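Long-range contact in protein STN1 (Saccharomyces cerevisiae, PDB 3KEY), which regulates telomere length and protects chromosome ends, restraining telomerase loading through its interaction with Cdc13: residues L106-Q117 against G173-Y184. Sequence-based numbering, arbitrary orientation.
Sequences LMKLQCYTGTVQ and GILLHLEYAAAY
Tyr-180 reaches from the end of strand 173-180 to the C-terminus of helix 90-108, beside the antiparallel pairing of strands 113-117 and 173-180 in the second winged helix-turn-helix domain of Stn1. Its OH gives a hydrogen bond to Cys-111 O (2.6 Å), tilted 35° from the carbonyl plane. Over one ring face lies Gln-110 CG, 4.1 Å from the centroid in a CH-pi contact; that carbon sits anti to its own backbone N (chi1 -154°), and the extended chain carries NE2 on to Tyr-112 OH. The edge of Tyr-180 points at the face of Tyr-112, an offset edge-to-face pair with planes at 78°. A leucine in place of Tyr-180 would probably leave Cys-111 O without this donor and Gln-110 CG without a ring to cover. Farther along, Leu-176 CD1 touches both Leu-106 CD1 (3.7 Å) and Val-116 CG2 (3.8 Å), the two leucines crossing at about a right angle; Phe-139 of helix 132-149 also touches Leu-176. On the other face of the sheet, Leu-175 CD1 packs on Thr-113 CG2 at 3.5 Å. Beyond the strand the chain turns back, and Met-107 O accepts from Gln-110 N, within the Schellman motif, and from Tyr-184 OH (2.7 Å) on the opposite face of its carbonyl plane.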
ATOM      1  N   LEU A 106      -2.019 -16.422 -12.260  1.00 31.35           N
ATOM      2  CA  LEU A 106      -3.450 -16.425 -12.576  1.00 32.55           C
ATOM      3  C   LEU A 106      -3.676 -16.067 -14.045  1.00 32.33           C
ATOM      4  O   LEU A 106      -4.497 -16.686 -14.725  1.00 33.15           O
ATOM      5  CB  LEU A 106      -4.218 -15.442 -11.678  1.00 30.71           C
ATOM      6  CG  LEU A 106      -4.413 -15.883 -10.219  1.00 32.29           C
ATOM      7  CD1 LEU A 106      -5.103 -14.775  -9.416  1.00 31.72           C
ATOM      8  CD2 LEU A 106      -5.244 -17.175 -10.182  1.00 30.86           C
ATOM      9  N   MET A 107      -2.944 -15.074 -14.532  1.00 31.70           N
ATOM     10  CA  MET A 107      -3.065 -14.662 -15.919  1.00 33.96           C
ATOM     11  C   MET A 107      -2.587 -15.765 -16.866  1.00 34.71           C
ATOM     12  O   MET A 107      -3.226 -16.031 -17.880  1.00 35.26           O
ATOM     13  CB  MET A 107      -2.267 -13.380 -16.165  1.00 35.06           C
ATOM     14  CG  MET A 107      -2.852 -12.151 -15.489  1.00 38.28           C
ATOM     15  SD  MET A 107      -1.968 -10.649 -15.960  1.00 43.19           S
ATOM     16  CE  MET A 107      -2.863 -10.194 -17.391  1.00 46.31           C
ATOM     17  N   LYS A 108      -1.473 -16.411 -16.527  1.00 35.45           N
ATOM     18  CA  LYS A 108      -0.924 -17.484 -17.356  1.00 35.15           C
ATOM     19  C   LYS A 108      -1.855 -18.690 -17.454  1.00 35.65           C
ATOM     20  O   LYS A 108      -1.764 -19.473 -18.393  1.00 34.30           O
ATOM     21  CB  LYS A 108       0.439 -17.926 -16.818  1.00 35.02           C
ATOM     22  CG  LYS A 108       1.559 -16.919 -17.066  1.00 34.22           C
ATOM     23  CD  LYS A 108       2.810 -17.306 -16.308  1.00 34.84           C
ATOM     24  CE  LYS A 108       3.889 -16.256 -16.453  1.00 37.05           C
ATOM     25  NZ  LYS A 108       5.125 -16.687 -15.744  1.00 37.08           N
ATOM     26  N   LEU A 109      -2.749 -18.832 -16.480  1.00 35.68           N
ATOM     27  CA  LEU A 109      -3.710 -19.927 -16.467  1.00 35.53           C
ATOM     28  C   LEU A 109      -5.057 -19.434 -16.978  1.00 35.77           C
ATOM     29  O   LEU A 109      -6.031 -20.186 -17.025  1.00 35.67           O
ATOM     30  CB  LEU A 109      -3.874 -20.467 -15.042  1.00 38.06           C
ATOM     31  CG  LEU A 109      -2.665 -21.202 -14.454  1.00 40.59           C
ATOM     32  CD1 LEU A 109      -2.877 -21.423 -12.968  1.00 41.89           C
ATOM     33  CD2 LEU A 109      -2.471 -22.529 -15.179  1.00 43.69           C
ATOM     34  N   GLN A 110      -5.100 -18.158 -17.349  1.00 34.56           N
ATOM     35  CA  GLN A 110      -6.317 -17.525 -17.834  1.00 33.47           C
ATOM     36  C   GLN A 110      -7.476 -17.729 -16.857  1.00 33.95           C
ATOM     37  O   GLN A 110      -8.590 -18.099 -17.255  1.00 32.87           O
ATOM     38  CB  GLN A 110      -6.693 -18.057 -19.225  1.00 34.77           C
ATOM     39  CG  GLN A 110      -7.515 -17.052 -20.036  1.00 37.67           C
ATOM     40  CD  GLN A 110      -7.711 -17.453 -21.498  1.00 39.98           C
ATOM     41  OE1 GLN A 110      -6.887 -18.162 -22.081  1.00 38.15           O
ATOM     42  NE2 GLN A 110      -8.797 -16.975 -22.098  1.00 38.28           N
ATOM     43  N   CYS A 111      -7.199 -17.498 -15.576  1.00 31.15           N
ATOM     44  CA  CYS A 111      -8.210 -17.606 -14.526  1.00 32.67           C
ATOM     45  C   CYS A 111      -8.969 -16.276 -14.468  1.00 33.60           C
ATOM     46  O   CYS A 111      -8.345 -15.207 -14.448  1.00 30.94           O
ATOM     47  CB  CYS A 111      -7.551 -17.858 -13.162  1.00 34.98           C
ATOM     48  SG  CYS A 111      -8.716 -17.766 -11.732  1.00 38.61           S
ATOM     49  N   TYR A 112     -10.300 -16.340 -14.440  1.00 32.34           N
ATOM     50  CA  TYR A 112     -11.125 -15.130 -14.389  1.00 32.45           C
ATOM     51  C   TYR A 112     -11.495 -14.694 -12.970  1.00 33.93           C
ATOM     52  O   TYR A 112     -11.762 -13.511 -12.721  1.00 33.03           O
ATOM     53  CB  TYR A 112     -12.425 -15.332 -15.177  1.00 32.84           C
ATOM     54  CG  TYR A 112     -12.209 -15.689 -16.620  1.00 33.76           C
ATOM     55  CD1 TYR A 112     -12.126 -17.022 -17.020  1.00 33.69           C
ATOM     56  CD2 TYR A 112     -12.050 -14.696 -17.586  1.00 34.06           C
ATOM     57  CE1 TYR A 112     -11.890 -17.359 -18.348  1.00 34.19           C
ATOM     58  CE2 TYR A 112     -11.812 -15.022 -18.923  1.00 34.19           C
ATOM     59  CZ  TYR A 112     -11.734 -16.356 -19.292  1.00 33.87           C
ATOM     60  OH  TYR A 112     -11.510 -16.694 -20.605  1.00 36.64           O
ATOM     61  N   THR A 113     -11.520 -15.650 -12.049  1.00 34.45           N
ATOM     62  CA  THR A 113     -11.884 -15.378 -10.659  1.00 36.55           C
ATOM     63  C   THR A 113     -11.090 -16.289  -9.731  1.00 36.64           C
ATOM     64  O   THR A 113     -11.133 -17.514  -9.866  1.00 36.84           O
ATOM     65  CB  THR A 113     -13.395 -15.638 -10.418  1.00 37.83           C
ATOM     66  OG1 THR A 113     -14.166 -14.874 -11.349  1.00 43.22           O
ATOM     67  CG2 THR A 113     -13.792 -15.232  -9.004  1.00 39.03           C
ATOM     68  N   GLY A 114     -10.362 -15.691  -8.795  1.00 36.21           N
ATOM     69  CA  GLY A 114      -9.572 -16.476  -7.869  1.00 36.87           C
ATOM     70  C   GLY A 114      -9.553 -15.867  -6.479  1.00 36.59           C
ATOM     71  O   GLY A 114      -9.568 -14.644  -6.319  1.00 36.05           O
ATOM     72  N   THR A 115      -9.525 -16.723  -5.468  1.00 35.01           N
ATOM     73  CA  THR A 115      -9.498 -16.247  -4.099  1.00 36.09           C
ATOM     74  C   THR A 115      -8.090 -16.147  -3.544  1.00 34.35           C
ATOM     75  O   THR A 115      -7.224 -16.949  -3.868  1.00 34.26           O
ATOM     76  CB  THR A 115     -10.291 -17.183  -3.161  1.00 36.55           C
ATOM     77  OG1 THR A 115     -11.693 -17.007  -3.385  1.00 38.30           O
ATOM     78  CG2 THR A 115      -9.952 -16.893  -1.689  1.00 33.67           C
ATOM     79  N   VAL A 116      -7.886 -15.137  -2.710  1.00 34.00           N
ATOM     80  CA  VAL A 116      -6.635 -14.928  -2.012  1.00 34.02           C
ATOM     81  C   VAL A 116      -7.064 -14.851  -0.546  1.00 33.83           C
ATOM     82  O   VAL A 116      -7.680 -13.879  -0.131  1.00 32.50           O
ATOM     83  CB  VAL A 116      -5.952 -13.610  -2.420  1.00 34.02           C
ATOM     84  CG1 VAL A 116      -4.783 -13.327  -1.468  1.00 37.00           C
ATOM     85  CG2 VAL A 116      -5.446 -13.711  -3.860  1.00 35.20           C
ATOM     86  N   GLN A 117      -6.773 -15.899   0.221  1.00 33.68           N
ATOM     87  CA  GLN A 117      -7.137 -15.950   1.632  1.00 34.94           C
ATOM     88  C   GLN A 117      -6.103 -15.217   2.481  1.00 34.56           C
ATOM     89  O   GLN A 117      -4.902 -15.441   2.345  1.00 33.97           O
ATOM     90  CB  GLN A 117      -7.240 -17.405   2.108  1.00 36.74           C
ATOM     91  CG  GLN A 117      -8.338 -18.204   1.443  1.00 37.33           C
ATOM     92  CD  GLN A 117      -8.498 -19.588   2.043  1.00 39.84           C
ATOM     93  OE1 GLN A 117      -8.507 -19.750   3.265  1.00 40.28           O
ATOM     94  NE2 GLN A 117      -8.644 -20.594   1.186  1.00 39.68           N
ATOM     95  N   GLY A 173     -10.574 -12.976   3.239  1.00 51.19           N
ATOM     96  CA  GLY A 173      -9.836 -12.870   1.994  1.00 47.10           C
ATOM     97  C   GLY A 173     -10.465 -11.957   0.958  1.00 44.07           C
ATOM     98  O   GLY A 173     -11.452 -11.275   1.232  1.00 43.48           O
ATOM     99  N   ILE A 174      -9.876 -11.939  -0.235  1.00 39.78           N
ATOM    100  CA  ILE A 174     -10.372 -11.117  -1.323  1.00 38.61           C
ATOM    101  C   ILE A 174     -10.599 -12.002  -2.545  1.00 38.25           C
ATOM    102  O   ILE A 174     -10.092 -13.127  -2.621  1.00 35.81           O
ATOM    103  CB  ILE A 174      -9.378  -9.972  -1.673  1.00 37.75           C
ATOM    104  CG1 ILE A 174      -8.056 -10.543  -2.188  1.00 38.64           C
ATOM    105  CG2 ILE A 174      -9.115  -9.119  -0.431  1.00 39.55           C
ATOM    106  CD1 ILE A 174      -7.058  -9.465  -2.607  1.00 37.52           C
ATOM    107  N   LEU A 175     -11.374 -11.493  -3.491  1.00 35.89           N
ATOM    108  CA  LEU A 175     -11.679 -12.231  -4.700  1.00 36.80           C
ATOM    109  C   LEU A 175     -11.226 -11.387  -5.884  1.00 37.27           C
ATOM    110  O   LEU A 175     -11.712 -10.268  -6.090  1.00 39.01           O
ATOM    111  CB  LEU A 175     -13.190 -12.504  -4.759  1.00 39.19           C
ATOM    112  CG  LEU A 175     -13.745 -13.452  -5.826  1.00 43.28           C
ATOM    113  CD1 LEU A 175     -13.257 -14.867  -5.540  1.00 41.97           C
ATOM    114  CD2 LEU A 175     -15.281 -13.406  -5.827  1.00 40.06           C
ATOM    115  N   LEU A 176     -10.273 -11.913  -6.644  1.00 35.57           N
ATOM    116  CA  LEU A 176      -9.752 -11.207  -7.807  1.00 34.70           C
ATOM    117  C   LEU A 176     -10.522 -11.567  -9.077  1.00 34.97           C
ATOM    118  O   LEU A 176     -10.721 -12.743  -9.385  1.00 36.34           O
ATOM    119  CB  LEU A 176      -8.271 -11.539  -8.009  1.00 33.29           C
ATOM    120  CG  LEU A 176      -7.333 -11.340  -6.810  1.00 36.11           C
ATOM    121  CD1 LEU A 176      -5.969 -11.915  -7.158  1.00 33.15           C
ATOM    122  CD2 LEU A 176      -7.215  -9.852  -6.448  1.00 34.57           C
ATOM    123  N   HIS A 177     -10.962 -10.550  -9.806  1.00 34.25           N
ATOM    124  CA  HIS A 177     -11.671 -10.762 -11.068  1.00 33.55           C
ATOM    125  C   HIS A 177     -10.777 -10.223 -12.167  1.00 33.11           C
ATOM    126  O   HIS A 177     -10.328  -9.077 -12.098  1.00 32.81           O
ATOM    127  CB  HIS A 177     -13.003 -10.004 -11.106  1.00 33.03           C
ATOM    128  CG  HIS A 177     -14.016 -10.510 -10.131  1.00 35.49           C
ATOM    129  ND1 HIS A 177     -14.163  -9.979  -8.863  1.00 36.03           N
ATOM    130  CD2 HIS A 177     -14.914 -11.517 -10.225  1.00 33.74           C
ATOM    131  CE1 HIS A 177     -15.110 -10.640  -8.221  1.00 35.38           C
ATOM    132  NE2 HIS A 177     -15.583 -11.578  -9.024  1.00 38.11           N
ATOM    133  N   LEU A 178     -10.510 -11.045 -13.174  1.00 33.50           N
ATOM    134  CA  LEU A 178      -9.661 -10.626 -14.281  1.00 34.38           C
ATOM    135  C   LEU A 178     -10.385 -10.839 -15.609  1.00 33.66           C
ATOM    136  O   LEU A 178     -11.013 -11.876 -15.829  1.00 33.52           O
ATOM    137  CB  LEU A 178      -8.345 -11.424 -14.276  1.00 34.14           C
ATOM    138  CG  LEU A 178      -7.542 -11.418 -12.970  1.00 34.88           C
ATOM    139  CD1 LEU A 178      -6.333 -12.369 -13.086  1.00 34.59           C
ATOM    140  CD2 LEU A 178      -7.092  -9.993 -12.655  1.00 30.99           C
ATOM    141  N   GLU A 179     -10.320  -9.836 -16.476  1.00 34.03           N
ATOM    142  CA  GLU A 179     -10.932  -9.933 -17.795  1.00 36.30           C
ATOM    143  C   GLU A 179      -9.766  -9.803 -18.777  1.00 34.84           C
ATOM    144  O   GLU A 179      -8.936  -8.899 -18.653  1.00 34.75           O
ATOM    145  CB  GLU A 179     -11.949  -8.810 -18.016  1.00 36.27           C
ATOM    146  CG  GLU A 179     -12.490  -8.763 -19.442  1.00 42.93           C
ATOM    147  CD  GLU A 179     -13.561  -7.696 -19.645  1.00 45.01           C
ATOM    148  OE1 GLU A 179     -13.426  -6.589 -19.081  1.00 45.58           O
ATOM    149  OE2 GLU A 179     -14.530  -7.964 -20.384  1.00 48.51           O
ATOM    150  N   TYR A 180      -9.708 -10.705 -19.746  1.00 34.37           N
ATOM    151  CA  TYR A 180      -8.616 -10.711 -20.711  1.00 34.80           C
ATOM    152  C   TYR A 180      -8.879 -10.017 -22.044  1.00 37.16           C
ATOM    153  O   TYR A 180     -10.004 -10.007 -22.550  1.00 37.21           O
ATOM    154  CB  TYR A 180      -8.162 -12.156 -20.935  1.00 33.19           C
ATOM    155  CG  TYR A 180      -7.678 -12.798 -19.654  1.00 32.10           C
ATOM    156  CD1 TYR A 180      -8.540 -13.561 -18.855  1.00 34.35           C
ATOM    157  CD2 TYR A 180      -6.383 -12.577 -19.197  1.00 31.19           C
ATOM    158  CE1 TYR A 180      -8.112 -14.087 -17.623  1.00 33.14           C
ATOM    159  CE2 TYR A 180      -5.946 -13.092 -17.972  1.00 33.04           C
ATOM    160  CZ  TYR A 180      -6.810 -13.842 -17.190  1.00 33.04           C
ATOM    161  OH  TYR A 180      -6.367 -14.336 -15.979  1.00 32.57           O
ATOM    162  N   ALA A 181      -7.821  -9.436 -22.605  1.00 36.97           N
ATOM    163  CA  ALA A 181      -7.908  -8.724 -23.876  1.00 39.66           C
ATOM    164  C   ALA A 181      -8.027  -9.680 -25.059  1.00 40.56           C
ATOM    165  O   ALA A 181      -7.736 -10.874 -24.946  1.00 39.13           O
ATOM    166  CB  ALA A 181      -6.684  -7.821 -24.056  1.00 39.63           C
ATOM    167  N   ALA A 182      -8.454  -9.138 -26.194  1.00 41.36           N
ATOM    168  CA  ALA A 182      -8.636  -9.911 -27.419  1.00 43.93           C
ATOM    169  C   ALA A 182      -7.395 -10.691 -27.874  1.00 44.16           C
ATOM    170  O   ALA A 182      -7.478 -11.890 -28.136  1.00 44.62           O
ATOM    171  CB  ALA A 182      -9.108  -8.982 -28.544  1.00 44.51           C
ATOM    172  N   ALA A 183      -6.255 -10.008 -27.970  1.00 43.95           N
ATOM    173  CA  ALA A 183      -5.001 -10.634 -28.405  1.00 43.95           C
ATOM    174  C   ALA A 183      -4.685 -11.939 -27.666  1.00 44.17           C
ATOM    175  O   ALA A 183      -4.410 -12.962 -28.297  1.00 44.61           O
ATOM    176  CB  ALA A 183      -3.841  -9.643 -28.245  1.00 42.36           C
ATOM    177  N   TYR A 184      -4.727 -11.897 -26.334  1.00 44.75           N
ATOM    178  CA  TYR A 184      -4.450 -13.067 -25.501  1.00 44.82           C
ATOM    179  C   TYR A 184      -5.599 -14.054 -25.648  1.00 46.48           C
ATOM    180  O   TYR A 184      -5.443 -15.256 -25.407  1.00 45.54           O
ATOM    181  CB  TYR A 184      -4.291 -12.643 -24.035  1.00 42.89           C
ATOM    182  CG  TYR A 184      -3.832 -13.740 -23.099  1.00 41.74           C
ATOM    183  CD1 TYR A 184      -2.707 -14.517 -23.392  1.00 42.20           C
ATOM    184  CD2 TYR A 184      -4.501 -13.978 -21.894  1.00 42.14           C
ATOM    185  CE1 TYR A 184      -2.260 -15.504 -22.508  1.00 41.03           C
ATOM    186  CE2 TYR A 184      -4.062 -14.957 -21.002  1.00 40.48           C
ATOM    187  CZ  TYR A 184      -2.944 -15.716 -21.313  1.00 40.89           C
ATOM    188  OH  TYR A 184      -2.519 -16.691 -20.432  1.00 37.45           O
TER